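Side-chain contact in N-acetylglucosaminidase (Paenibacillus barengoltzii, PDB 6INX), which probably hydrolyses N-acetylglucosamine linkages in glycans, as a family 18 glycoside hydrolase built on a TIM barrel: residues A[280-283]-A[288-291]. Sequence-based numbering, arbitrary orientation.
Sequences RYWD and APYL
Y290 lays its phenol ring across the strand 280-283, so that CB of Y281 sits over one ring face, 3.7 Å from the ring centroid and 21° off the ring normal, displaced toward the rim, in a CH-pi contact. What brings the ring there is the first torsion of Y290: CG lies between the backbone N and the carbonyl carbon (chi1 60°), which swings the ring over the partner strand. The Y281 ring turns the other way, its CG beside its own backbone N, and the two ring planes meet obliquely at 36°. Further along the Y290 rim, CE1 lies 4.0 Å from CB of D283, and a water in the ring plane joins Y290 OH to W282 O, donating to the carbonyl. D283 directs its carboxylate elsewhere, OD2 to H197 and OD1 to the turn amides of E285 and A286.

On the other face of the hairpin, the indole of W282 folds back over the neighbouring strand, with A288 N above one face toward the rim and CZ3 3.8 Å from P289 CD. The extended R280 chain carries its guanidinium obliquely past P289, NH2 to CB 3.8 Å, before NH2 forms a salt bridge with D302; L291 CD2 packs on R280 CB.

Beneath these side chains the antiparallel pairing is tight at Y281 and Y290, where Y281 N meets Y290 O at 2.8 Å, almost straight, and Y290 N returns a bond to Y281 O. Toward the turn, D283 N binds A288 O, whereas the reverse bond from A288 N is weak, at 3.3 Å to D283 O. The hairpin edges a five-stranded antiparallel sheet inserted between barrel strands 230-235 and 320-324, consistent with the insertion domain of many family 18 enzymes. Y290 is thus held by both its ring face and its water-bridged OH, while the charges of R280 and D283, both on the outer strand, are satisfied outside the strand pairing.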
loop_
_atom_site.group_PDB
_atom_site.type_symbol
_atom_site.label_atom_id
_atom_site.label_comp_id
_atom_site.label_asym_id
_atom_site.label_seq_id
_atom_site.Cartn_x
_atom_site.Cartn_y
_atom_site.Cartn_z
ATOM N N ARG A 280 23.164 -3.379 13.631
ATOM C CA ARG A 280 21.790 -3.460 14.106
ATOM C C ARG A 280 21.322 -2.110 14.629
ATOM O O ARG A 280 21.993 -1.476 15.457
ATOM C CB ARG A 280 21.643 -4.519 15.197
ATOM C CG ARG A 280 20.238 -4.579 15.789
ATOM C CD ARG A 280 20.221 -5.433 17.038
ATOM N NE ARG A 280 18.883 -5.660 17.593
ATOM C CZ ARG A 280 18.268 -4.859 18.464
ATOM N NH1 ARG A 280 18.840 -3.722 18.867
ATOM N NH2 ARG A 280 17.064 -5.179 18.927
ATOM N N TYR A 281 20.168 -1.680 14.141
ATOM C CA TYR A 281 19.483 -0.496 14.620
ATOM C C TYR A 281 18.138 -0.901 15.202
ATOM O O TYR A 281 17.566 -1.936 14.840
ATOM C CB TYR A 281 19.281 0.497 13.477
ATOM C CG TYR A 281 20.591 0.944 12.877
ATOM C CD1 TYR A 281 21.421 1.832 13.563
ATOM C CD2 TYR A 281 21.012 0.472 11.646
ATOM C CE1 TYR A 281 22.617 2.236 13.028
ATOM C CE2 TYR A 281 22.215 0.876 11.095
ATOM C CZ TYR A 281 23.013 1.765 11.792
ATOM O OH TYR A 281 24.215 2.160 11.255
ATOM N N TRP A 282 17.654 -0.100 16.139
ATOM C CA TRP A 282 16.355 -0.303 16.757
ATOM C C TRP A 282 15.463 0.876 16.406
ATOM O O TRP A 282 15.838 2.034 16.629
ATOM C CB TRP A 282 16.486 -0.446 18.278
ATOM C CG TRP A 282 15.172 -0.594 18.999
ATOM C CD1 TRP A 282 14.542 0.345 19.762
ATOM C CD2 TRP A 282 14.315 -1.751 19.007
ATOM N NE1 TRP A 282 13.355 -0.153 20.246
ATOM C CE2 TRP A 282 13.193 -1.436 19.794
ATOM C CE3 TRP A 282 14.392 -3.020 18.424
ATOM C CZ2 TRP A 282 12.163 -2.344 20.023
ATOM C CZ3 TRP A 282 13.360 -3.918 18.653
ATOM C CH2 TRP A 282 12.264 -3.576 19.442
ATOM N N ASP A 283 14.302 0.585 15.827
ATOM C CA ASP A 283 13.296 1.603 15.532
ATOM C C ASP A 283 12.394 1.717 16.756
ATOM O O ASP A 283 11.540 0.858 16.996
ATOM C CB ASP A 283 12.517 1.202 14.281
ATOM C CG ASP A 283 11.579 2.281 13.801
ATOM O OD1 ASP A 283 11.019 3.002 14.648
ATOM O OD2 ASP A 283 11.377 2.380 12.569
ATOM N N ALA A 288 10.865 -2.307 16.245
ATOM C CA ALA A 288 11.394 -3.313 15.333
ATOM C C ALA A 288 12.889 -3.142 15.102
ATOM O O ALA A 288 13.371 -2.005 14.960
ATOM C CB ALA A 288 10.669 -3.255 13.976
ATOM N N PRO A 289 13.641 -4.239 15.042
ATOM C CA PRO A 289 15.058 -4.160 14.691
ATOM C C PRO A 289 15.275 -4.271 13.193
ATOM O O PRO A 289 14.480 -4.858 12.456
ATOM C CB PRO A 289 15.625 -5.400 15.391
ATOM C CG PRO A 289 14.540 -6.441 15.157
ATOM C CD PRO A 289 13.228 -5.632 15.316
ATOM N N TYR A 290 16.387 -3.702 12.739
ATOM C CA TYR A 290 16.773 -3.812 11.341
ATOM C C TYR A 290 18.289 -3.754 11.229
ATOM O O TYR A 290 18.969 -3.224 12.111
ATOM C CB TYR A 290 16.087 -2.760 10.453
ATOM C CG TYR A 290 16.349 -1.303 10.793
ATOM C CD1 TYR A 290 15.700 -0.696 11.859
ATOM C CD2 TYR A 290 17.180 -0.525 10.003
ATOM C CE1 TYR A 290 15.909 0.650 12.158
ATOM C CE2 TYR A 290 17.397 0.824 10.284
ATOM C CZ TYR A 290 16.754 1.399 11.366
ATOM O OH TYR A 290 16.976 2.738 11.638
ATOM N N LEU A 291 18.814 -4.307 10.133
ATOM C CA LEU A 291 20.247 -4.337 9.866
ATOM C C LEU A 291 20.539 -3.576 8.585
ATOM O O LEU A 291 19.766 -3.635 7.626
ATOM C CB LEU A 291 20.745 -5.767 9.672
ATOM C CG LEU A 291 20.383 -6.780 10.748
ATOM C CD1 LEU A 291 21.051 -8.119 10.434
ATOM C CD2 LEU A 291 20.813 -6.280 12.113
HETATM O O HOH W 1 16.187 3.635 14.091
#